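Peptidoglycan-binding domain 1 (Burkholderia, PDB 5NM7) probably cleaves the glycan strands of bacterial peptidoglycan, as a modular phage endolysin that joins a peptidoglycan-binding domain to a large lysozyme-like catalytic domain. Local coordinates at residues Ser15-Gln20 against Ala32-Ala37; Val94-Glu99 against Glu255-Arg260; Pro72-Asp77 against Val205-Gln210. All coordinates share one frame; numbering follows the deposited sequence.

How the contacts relate
Read from the N terminus, the chain first closes a short loop: contact 1 joins helix 12-23 to the loop that leads into helix 36-48 across 11 intervening residues, within the peptidoglycan-binding region. It is complete before the other two begin and touches neither; its centre lies about 22 Å from that of contact 2 and about 27 Å from that of contact 3. Contacts 2 and 3 cross along the chain, which passes 72-77, then 94-99, returns at 205-210 to close contact 3, and at 255-260 to close contact 2. Contact 3 fastens the connector before helix 77-87 to helix 207-219; contact 2 brings C-terminal helix 250-265 against helix 91-101. A salt bridge between D77 and R95 links the pair.

Contact 1. Residues Ser15-Gln20 against Ala32-Ala37; sequences SYLQRQ and AIYGSA. With GLY (glycine), chain D.
The CA atoms of S15 and A32 lie 4.1 Å apart, where the turn leading to helix 36-48 passes beside helix 12-23. There the CB atoms of the two residues touch, while the hydroxyl of S15 bonds back to A12 in its own helix. One turn on, Q18 makes the polar link. Its CG lies anti to the carbonyl carbon (chi1 -71°) and the chain is extended beyond it; at its end OE1 accepts A32 N at 2.9 Å, with the donor tilted 20° from the amide carbonyl plane. The other branch, NE2, is fixed by hydrogen bonds to D31 and T38. L17 supplies the apolar part, its CD2 lying 3.4 Å from CE1 of Y34, whose hydroxyl reaches G55. Y34 itself centres an inverse gamma turn that directs the backbone into a glycine site. I33 O takes the ligand's N at 2.8 Å, and A37 N donates to its OXT at 2.9 Å; G35 N adds a weak bond. D31 and T38 complete the glycine pocket at the start of helix 36-48, where G35 is the N-cap; its D-x-I-x-G-x-x-T pattern recurs from D54 to T61 at a second glycine site, consistent with a repeated peptidoglycan-binding motif.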
loop_
_atom_site.group_PDB
_atom_site.type_symbol
_atom_site.label_atom_id
_atom_site.label_comp_id
_atom_site.label_asym_id
_atom_site.label_seq_id
_atom_site.Cartn_x
_atom_site.Cartn_y
_atom_site.Cartn_z
ATOM N N SER A 15 -24.752 3.249 -11.451
ATOM C CA SER A 15 -25.180 3.526 -12.828
ATOM C C SER A 15 -24.350 4.672 -13.394
ATOM O O SER A 15 -24.014 4.636 -14.564
ATOM C CB SER A 15 -26.697 3.744 -12.948
ATOM O OG SER A 15 -27.149 4.568 -11.944
ATOM N N TYR A 16 -24.002 5.664 -12.565
ATOM C CA TYR A 16 -23.113 6.743 -12.983
ATOM C C TYR A 16 -21.750 6.184 -13.413
ATOM O O TYR A 16 -21.266 6.463 -14.497
ATOM C CB TYR A 16 -22.953 7.786 -11.884
ATOM C CG TYR A 16 -22.071 8.934 -12.300
ATOM C CD1 TYR A 16 -22.518 9.869 -13.244
ATOM C CD2 TYR A 16 -20.776 9.066 -11.808
ATOM C CE1 TYR A 16 -21.707 10.919 -13.659
ATOM C CE2 TYR A 16 -19.958 10.119 -12.213
ATOM C CZ TYR A 16 -20.435 11.034 -13.148
ATOM O OH TYR A 16 -19.636 12.074 -13.552
ATOM N N LEU A 17 -21.189 5.288 -12.606
ATOM C CA LEU A 17 -19.950 4.604 -13.014
ATOM C C LEU A 17 -20.089 3.882 -14.347
ATOM O O LEU A 17 -19.218 3.987 -15.220
ATOM C CB LEU A 17 -19.521 3.593 -11.936
ATOM C CG LEU A 17 -18.291 2.752 -12.245
ATOM C CD1 LEU A 17 -17.015 3.598 -12.271
ATOM C CD2 LEU A 17 -18.192 1.663 -11.186
ATOM N N GLN A 18 -21.168 3.133 -14.515
ATOM C CA GLN A 18 -21.381 2.348 -15.728
ATOM C C GLN A 18 -21.437 3.281 -16.961
ATOM O O GLN A 18 -20.812 3.022 -17.989
ATOM C CB GLN A 18 -22.645 1.535 -15.612
ATOM C CG GLN A 18 -22.530 0.383 -14.618
ATOM C CD GLN A 18 -23.842 -0.254 -14.248
ATOM O OE1 GLN A 18 -24.899 0.389 -14.229
ATOM N NE2 GLN A 18 -23.788 -1.531 -13.930
ATOM N N ARG A 19 -22.150 4.394 -16.826
ATOM C CA ARG A 19 -22.173 5.409 -17.911
ATOM C C ARG A 19 -20.792 5.954 -18.242
ATOM O O ARG A 19 -20.455 6.093 -19.429
ATOM C CB ARG A 19 -23.130 6.548 -17.567
ATOM C CG ARG A 19 -24.572 6.082 -17.617
ATOM C CD ARG A 19 -25.591 7.207 -17.624
ATOM N NE ARG A 19 -26.880 6.622 -18.015
ATOM C CZ ARG A 19 -27.863 6.271 -17.182
ATOM N NH1 ARG A 19 -27.772 6.482 -15.868
ATOM N NH2 ARG A 19 -28.967 5.709 -17.678
ATOM N N GLN A 20 -19.982 6.230 -17.213
ATOM C CA GLN A 20 -18.615 6.735 -17.405
ATOM C C GLN A 20 -17.739 5.681 -18.097
ATOM O O GLN A 20 -16.986 6.005 -19.015
ATOM C CB GLN A 20 -18.002 7.177 -16.083
ATOM C CG GLN A 20 -18.621 8.368 -15.378
ATOM C CD GLN A 20 -18.466 9.632 -16.205
ATOM O OE1 GLN A 20 -17.463 10.362 -16.069
ATOM N NE2 GLN A 20 -19.374 9.863 -17.086
ATOM N N ALA A 32 -27.261 -0.302 -12.618
ATOM C CA ALA A 32 -26.945 0.137 -11.270
ATOM C C ALA A 32 -26.469 -1.022 -10.358
ATOM O O ALA A 32 -26.545 -0.908 -9.133
ATOM C CB ALA A 32 -28.146 0.882 -10.644
ATOM N N ILE A 33 -25.990 -2.104 -10.952
ATOM C CA ILE A 33 -25.490 -3.276 -10.198
ATOM C C ILE A 33 -24.015 -3.471 -10.565
ATOM O O ILE A 33 -23.670 -3.713 -11.734
ATOM C CB ILE A 33 -26.249 -4.570 -10.549
ATOM C CG1 ILE A 33 -27.720 -4.469 -10.138
ATOM C CG2 ILE A 33 -25.612 -5.795 -9.873
ATOM C CD1 ILE A 33 -28.600 -5.513 -10.800
ATOM N N TYR A 34 -23.154 -3.384 -9.559
ATOM C CA TYR A 34 -21.728 -3.575 -9.768
ATOM C C TYR A 34 -21.487 -5.072 -9.626
ATOM O O TYR A 34 -21.153 -5.557 -8.550
ATOM C CB TYR A 34 -20.959 -2.757 -8.713
ATOM C CG TYR A 34 -19.518 -2.447 -8.981
ATOM C CD1 TYR A 34 -19.038 -1.160 -8.792
ATOM C CD2 TYR A 34 -18.604 -3.436 -9.355
ATOM C CE1 TYR A 34 -17.716 -0.852 -8.969
ATOM C CE2 TYR A 34 -17.262 -3.124 -9.543
ATOM C CZ TYR A 34 -16.834 -1.812 -9.336
ATOM O OH TYR A 34 -15.513 -1.439 -9.504
ATOM N N GLY A 35 -21.675 -5.781 -10.724
ATOM C CA GLY A 35 -21.444 -7.211 -10.763
ATOM C C GLY A 35 -20.163 -7.493 -11.511
ATOM O O GLY A 35 -19.326 -6.596 -11.725
ATOM N N SER A 36 -20.015 -8.741 -11.946
ATOM C CA SER A 36 -18.788 -9.174 -12.600
ATOM C C SER A 36 -18.504 -8.450 -13.907
ATOM O O SER A 36 -17.351 -8.222 -14.241
ATOM C CB SER A 36 -18.798 -10.709 -12.801
ATOM O OG SER A 36 -19.777 -11.099 -13.758
ATOM N N ALA A 37 -19.537 -8.127 -14.683
ATOM C CA ALA A 37 -19.320 -7.413 -15.936
ATOM C C ALA A 37 -18.795 -5.999 -15.660
ATOM O O ALA A 37 -17.922 -5.513 -16.379
ATOM C CB ALA A 37 -20.595 -7.374 -16.778
HETATM N N GLY D . -24.516 -5.229 -13.909
HETATM C CA GLY D . -24.249 -6.673 -14.084
HETATM C C GLY D . -22.761 -6.941 -13.993
HETATM O O GLY D . -21.960 -6.031 -13.730
HETATM O OXT GLY D . -22.359 -8.092 -14.182
#

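Contact 2. Residues Val94-Glu99 against Glu255-Arg260; sequences VRAVNE and ERAFDR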
loop_
_atom_site.group_PDB
_atom_site.type_symbol
_atom_site.label_atom_id
_atom_site.label_comp_id
_atom_site.label_asym_id
_atom_site.label_seq_id
_atom_site.Cartn_x
_atom_site.Cartn_y
_atom_site.Cartn_z
ATOM N N VAL A 94 0.941 -11.257 -6.292
ATOM C CA VAL A 94 1.383 -9.858 -6.112
ATOM C C VAL A 94 0.207 -8.901 -6.173
ATOM O O VAL A 94 0.100 -8.015 -5.344
ATOM C CB VAL A 94 2.458 -9.458 -7.136
ATOM C CG1 VAL A 94 2.764 -7.972 -7.067
ATOM C CG2 VAL A 94 3.733 -10.260 -6.870
ATOM N N ARG A 95 -0.687 -9.123 -7.121
ATOM C CA ARG A 95 -1.914 -8.349 -7.172
ATOM C C ARG A 95 -2.748 -8.484 -5.918
ATOM O O ARG A 95 -3.255 -7.487 -5.390
ATOM C CB ARG A 95 -2.760 -8.769 -8.363
ATOM C CG ARG A 95 -2.159 -8.428 -9.704
ATOM C CD ARG A 95 -3.247 -8.678 -10.750
ATOM N NE ARG A 95 -2.831 -8.375 -12.109
ATOM C CZ ARG A 95 -2.700 -7.149 -12.642
ATOM N NH1 ARG A 95 -2.922 -6.034 -11.930
ATOM N NH2 ARG A 95 -2.339 -7.039 -13.915
ATOM N N ALA A 96 -2.870 -9.711 -5.382
ATOM C CA ALA A 96 -3.557 -9.927 -4.116
ATOM C C ALA A 96 -2.912 -9.227 -2.946
ATOM O O ALA A 96 -3.557 -8.597 -2.171
ATOM C CB ALA A 96 -3.671 -11.418 -3.827
ATOM N N VAL A 97 -1.586 -9.309 -2.826
ATOM C CA VAL A 97 -0.868 -8.590 -1.771
ATOM C C VAL A 97 -1.033 -7.094 -1.874
ATOM O O VAL A 97 -1.246 -6.409 -0.877
ATOM C CB VAL A 97 0.622 -8.926 -1.772
ATOM C CG1 VAL A 97 1.387 -8.030 -0.805
ATOM C CG2 VAL A 97 0.773 -10.349 -1.305
ATOM N N ASN A 98 -0.907 -6.586 -3.078
ATOM C CA ASN A 98 -1.098 -5.160 -3.303
ATOM C C ASN A 98 -2.491 -4.716 -2.907
ATOM O O ASN A 98 -2.660 -3.715 -2.216
ATOM C CB ASN A 98 -0.835 -4.812 -4.743
ATOM C CG ASN A 98 -0.833 -3.325 -4.969
ATOM O OD1 ASN A 98 -0.057 -2.592 -4.351
ATOM N ND2 ASN A 98 -1.715 -2.864 -5.832
ATOM N N GLU A 99 -3.503 -5.463 -3.322
ATOM C CA GLU A 99 -4.876 -5.119 -2.941
ATOM C C GLU A 99 -5.126 -5.112 -1.452
ATOM O O GLU A 99 -5.778 -4.203 -0.917
ATOM C CB GLU A 99 -5.874 -6.071 -3.640
ATOM C CG GLU A 99 -7.343 -5.744 -3.362
ATOM C CD GLU A 99 -8.314 -6.660 -4.086
ATOM O OE1 GLU A 99 -8.016 -7.108 -5.184
ATOM O OE2 GLU A 99 -9.364 -6.933 -3.495
ATOM N N GLU A 255 -6.221 -14.696 0.429
ATOM C CA GLU A 255 -6.633 -15.977 -0.233
ATOM C C GLU A 255 -7.693 -15.740 -1.272
ATOM O O GLU A 255 -7.544 -16.111 -2.446
ATOM C CB GLU A 255 -7.100 -16.969 0.825
ATOM C CG GLU A 255 -7.720 -18.317 0.393
ATOM C CD GLU A 255 -8.667 -18.859 1.473
ATOM O OE1 GLU A 255 -8.491 -18.670 2.725
ATOM O OE2 GLU A 255 -9.628 -19.498 1.061
ATOM N N ARG A 256 -8.737 -15.023 -0.881
ATOM C CA ARG A 256 -9.838 -14.755 -1.796
ATOM C C ARG A 256 -9.515 -13.757 -2.904
ATOM O O ARG A 256 -9.947 -13.927 -4.039
ATOM C CB ARG A 256 -11.115 -14.442 -0.976
ATOM C CG ARG A 256 -11.330 -15.576 0.041
ATOM C CD ARG A 256 -12.752 -15.967 0.317
ATOM N NE ARG A 256 -12.773 -17.065 1.299
ATOM C CZ ARG A 256 -13.762 -17.325 2.157
ATOM N NH1 ARG A 256 -14.858 -16.569 2.206
ATOM N NH2 ARG A 256 -13.641 -18.348 2.991
ATOM N N ALA A 257 -8.649 -12.771 -2.643
ATOM C CA ALA A 257 -8.134 -11.919 -3.695
ATOM C C ALA A 257 -7.328 -12.675 -4.747
ATOM O O ALA A 257 -7.478 -12.443 -5.944
ATOM C CB ALA A 257 -7.277 -10.779 -3.115
ATOM N N PHE A 258 -6.446 -13.539 -4.262
ATOM C CA PHE A 258 -5.618 -14.372 -5.120
ATOM C C PHE A 258 -6.492 -15.238 -6.036
ATOM O O PHE A 258 -6.238 -15.295 -7.243
ATOM C CB PHE A 258 -4.720 -15.288 -4.284
ATOM C CG PHE A 258 -3.998 -16.319 -5.120
ATOM C CD1 PHE A 258 -2.932 -15.956 -5.949
ATOM C CD2 PHE A 258 -4.418 -17.638 -5.113
ATOM C CE1 PHE A 258 -2.278 -16.893 -6.743
ATOM C CE2 PHE A 258 -3.791 -18.577 -5.927
ATOM C CZ PHE A 258 -2.724 -18.210 -6.738
ATOM N N ASP A 259 -7.529 -15.849 -5.460
ATOM C CA ASP A 259 -8.470 -16.647 -6.278
ATOM C C ASP A 259 -9.070 -15.760 -7.365
ATOM O O ASP A 259 -9.109 -16.148 -8.515
ATOM C CB ASP A 259 -9.584 -17.272 -5.433
ATOM C CG ASP A 259 -9.087 -18.388 -4.486
ATOM O OD1 ASP A 259 -7.977 -18.941 -4.694
ATOM O OD2 ASP A 259 -9.807 -18.688 -3.497
ATOM N N ARG A 260 -9.525 -14.560 -7.002
ATOM C CA ARG A 260 -10.082 -13.626 -8.002
ATOM C C ARG A 260 -9.132 -13.312 -9.143
ATOM O O ARG A 260 -9.510 -13.342 -10.316
ATOM C CB ARG A 260 -10.510 -12.291 -7.375
ATOM C CG ARG A 260 -11.949 -12.190 -6.969
ATOM C CD ARG A 260 -12.331 -10.751 -6.638
ATOM N NE ARG A 260 -11.474 -10.056 -5.672
ATOM C CZ ARG A 260 -11.520 -10.185 -4.340
ATOM N NH1 ARG A 260 -12.372 -11.027 -3.728
ATOM N NH2 ARG A 260 -10.676 -9.475 -3.597
#
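A96 and A257 meet methyl to methyl, CB to CB at 3.7 Å, and their small size lets helices 91-101 and 250-265 come close: the local axes approach to 8.2 Å, with an angle of 134° between their N-to-C directions. This is the tight part of the contact. The methyl of A96 also presses on the backbone of the facing helix, 3.5 Å from F258 N, and touches CB of F258. The phenyl ring goes another way, with CG anti to the backbone N, and packs on A92 and A93 of helix 91-101 and on K231.

One turn further along helix 91-101 the contact becomes looser and polar, between two partly exposed side chains. E99 stretches out fully and crosses R260 at about a right angle. Its OE2 forms a salt bridge with NH2 of R260 at 2.9 Å, met on the syn side though clearly out of the carboxylate plane; the bond is bent, with 131° at the hydrogen, and the carboxylate and guanidinium planes are turned 32° apart. A257 CA lies 3.5 Å above one face of the guanidinium, toward its rim, and the edge is offered to the acid. E99 OE1 is occupied separately by the hydroxyl of Y261. Both carboxylate oxygens thus bond to helix 250-265: the alanine contact probably sets the spacing, while these bonds would hold the acid's orientation.

Contact 3. Residues Pro72-Asp77 against Val205-Gln210; sequences PRHLTD and VSEAEQ. With GLY (glycine), chain E.
E207 turns its CG anti to its own carbonyl carbon (chi1 -73°) and then runs out straight, which carries the carboxylate past R73 to L75. The same residue therefore grips 72-77 twice. Its backbone N donates to R73 O at 2.7 Å, in the carbonyl plane and nearly straight, and its OE1 accepts L75 N at 2.8 Å. That second donor approaches from above the carboxylate, 37° out of its plane. CB and CG of E207 each lie 3.3 Å from R73 O.

The clamp sits at the start of helix 207-219. S206 is the N-cap: its OG accepts E209 N at 3.2 Å, while the amide of the residue after the cap, E207, donates to R73 O. A208 N is met by a water, which also gives a weak bond to R73 O. Near the end of 72-77, T76 is an N-cap too, opening helix 77-87, so the connector is pinned just before it becomes helical.

The buried carboxylate has further partners. K60, from the peptidoglycan-binding region, forms a salt bridge with OE1, and G106 N donates to OE2; this setting probably favours the ionised acid. The imidazole of H74 lies beside it, CD2 at 3.8 Å from OE2, with ring and carboxylate planes 27° apart. On the apolar side, L75 CD1 rests 3.6 Å from A208 CA, and L80 and V52 also touch the leucine. R73 lays its CG near V205 O, but its guanidinium leads away to a salt bridge with D71 and a cation-pi contact with F107. A208 also borders a bound glycine, which is hydrogen-bonded to E212.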
loop_
_atom_site.group_PDB
_atom_site.type_symbol
_atom_site.label_atom_id
_atom_site.label_comp_id
_atom_site.label_asym_id
_atom_site.label_seq_id
_atom_site.Cartn_x
_atom_site.Cartn_y
_atom_site.Cartn_z
ATOM N N PRO A 72 1.581 10.632 -12.142
ATOM C CA PRO A 72 2.715 9.755 -12.428
ATOM C C PRO A 72 3.337 9.132 -11.153
ATOM O O PRO A 72 4.093 8.177 -11.267
ATOM C CB PRO A 72 3.725 10.697 -13.106
ATOM C CG PRO A 72 3.397 12.043 -12.568
ATOM C CD PRO A 72 1.899 12.042 -12.499
ATOM N N ARG A 73 3.016 9.647 -9.977
ATOM C CA ARG A 73 3.469 9.039 -8.685
ATOM C C ARG A 73 2.724 7.742 -8.370
ATOM O O ARG A 73 3.120 7.007 -7.437
ATOM C CB ARG A 73 3.231 9.993 -7.522
ATOM C CG ARG A 73 4.155 11.207 -7.532
ATOM C CD ARG A 73 3.779 12.196 -6.437
ATOM N NE ARG A 73 2.648 13.027 -6.849
ATOM C CZ ARG A 73 1.629 13.434 -6.079
ATOM N NH1 ARG A 73 1.496 13.073 -4.799
ATOM N NH2 ARG A 73 0.689 14.213 -6.620
ATOM N N HIS A 74 1.601 7.501 -9.042
ATOM C CA HIS A 74 0.774 6.325 -8.691
ATOM C C HIS A 74 1.282 5.054 -9.315
ATOM O O HIS A 74 1.795 5.019 -10.424
ATOM C CB HIS A 74 -0.692 6.564 -9.058
ATOM C CG HIS A 74 -1.316 7.625 -8.220
ATOM N ND1 HIS A 74 -2.543 8.179 -8.501
ATOM C CD2 HIS A 74 -0.877 8.231 -7.089
ATOM C CE1 HIS A 74 -2.838 9.074 -7.572
ATOM N NE2 HIS A 74 -1.850 9.117 -6.700
ATOM N N LEU A 75 1.086 3.969 -8.566
ATOM C CA LEU A 75 1.457 2.657 -9.028
ATOM C C LEU A 75 0.664 2.267 -10.259
ATOM O O LEU A 75 -0.514 2.600 -10.385
ATOM C CB LEU A 75 1.190 1.635 -7.898
ATOM C CG LEU A 75 2.032 0.388 -7.858
ATOM C CD1 LEU A 75 3.495 0.748 -7.573
ATOM C CD2 LEU A 75 1.498 -0.586 -6.823
ATOM N N THR A 76 1.317 1.553 -11.167
ATOM C CA THR A 76 0.682 0.980 -12.372
ATOM C C THR A 76 0.689 -0.557 -12.368
ATOM O O THR A 76 1.442 -1.163 -11.622
ATOM C CB THR A 76 1.410 1.472 -13.627
ATOM O OG1 THR A 76 2.687 0.814 -13.732
ATOM C CG2 THR A 76 1.634 3.006 -13.609
ATOM N N ASP A 77 -0.099 -1.175 -13.250
ATOM C CA ASP A 77 -0.049 -2.629 -13.481
ATOM C C ASP A 77 1.359 -3.112 -13.758
ATOM O O ASP A 77 1.780 -4.161 -13.248
ATOM C CB ASP A 77 -0.887 -3.061 -14.695
ATOM C CG ASP A 77 -2.287 -3.392 -14.346
ATOM O OD1 ASP A 77 -2.618 -3.513 -13.135
ATOM O OD2 ASP A 77 -3.080 -3.539 -15.315
ATOM N N VAL A 205 9.379 9.890 -3.876
ATOM C CA VAL A 205 9.348 9.987 -5.319
ATOM C C VAL A 205 8.067 9.407 -5.896
ATOM O O VAL A 205 7.365 10.051 -6.679
ATOM C CB VAL A 205 10.569 9.289 -5.952
ATOM C CG1 VAL A 205 10.439 9.161 -7.474
ATOM C CG2 VAL A 205 11.839 10.057 -5.594
ATOM N N SER A 206 7.730 8.168 -5.531
ATOM C CA SER A 206 6.605 7.518 -6.192
ATOM C C SER A 206 6.161 6.280 -5.439
ATOM O O SER A 206 6.902 5.749 -4.598
ATOM C CB SER A 206 6.974 7.077 -7.591
ATOM O OG SER A 206 7.961 6.049 -7.557
ATOM N N GLU A 207 4.948 5.841 -5.767
ATOM C CA GLU A 207 4.444 4.581 -5.193
ATOM C C GLU A 207 5.270 3.398 -5.688
ATOM O O GLU A 207 5.435 2.407 -4.963
ATOM C CB GLU A 207 2.995 4.368 -5.542
ATOM C CG GLU A 207 2.105 5.311 -4.756
ATOM C CD GLU A 207 0.624 5.086 -5.007
ATOM O OE1 GLU A 207 0.295 4.239 -5.868
ATOM O OE2 GLU A 207 -0.182 5.769 -4.332
ATOM N N ALA A 208 5.786 3.490 -6.907
ATOM C CA ALA A 208 6.701 2.461 -7.410
ATOM C C ALA A 208 7.913 2.253 -6.495
ATOM O O ALA A 208 8.302 1.124 -6.231
ATOM C CB ALA A 208 7.130 2.786 -8.835
ATOM N N GLU A 209 8.505 3.352 -5.997
ATOM C CA GLU A 209 9.599 3.240 -5.058
ATOM C C GLU A 209 9.149 2.645 -3.733
ATOM O O GLU A 209 9.877 1.889 -3.110
ATOM C CB GLU A 209 10.284 4.591 -4.820
ATOM C CG GLU A 209 11.058 5.085 -6.031
ATOM C CD GLU A 209 12.298 4.222 -6.341
ATOM O OE1 GLU A 209 12.860 3.636 -5.405
ATOM O OE2 GLU A 209 12.741 4.137 -7.511
ATOM N N GLN A 210 7.934 2.975 -3.324
ATOM C CA GLN A 210 7.370 2.447 -2.089
ATOM C C GLN A 210 7.131 0.942 -2.203
ATOM O O GLN A 210 7.388 0.213 -1.251
ATOM C CB GLN A 210 6.092 3.180 -1.784
ATOM C CG GLN A 210 6.355 4.634 -1.492
ATOM C CD GLN A 210 5.073 5.413 -1.291
ATOM O OE1 GLN A 210 3.987 4.852 -1.285
ATOM N NE2 GLN A 210 5.212 6.708 -1.074
HETATM N N GLY E . 10.059 -3.638 -8.033
HETATM C CA GLY E . 8.775 -2.921 -7.715
HETATM C C GLY E . 8.696 -1.571 -8.383
HETATM O O GLY E . 9.630 -1.258 -9.113
HETATM O OXT GLY E . 7.726 -0.789 -8.255
HETATM O O HOH W 1 4.795 5.017 -9.223
HETATM O O HOH W 2 -2.078 3.083 -8.039
#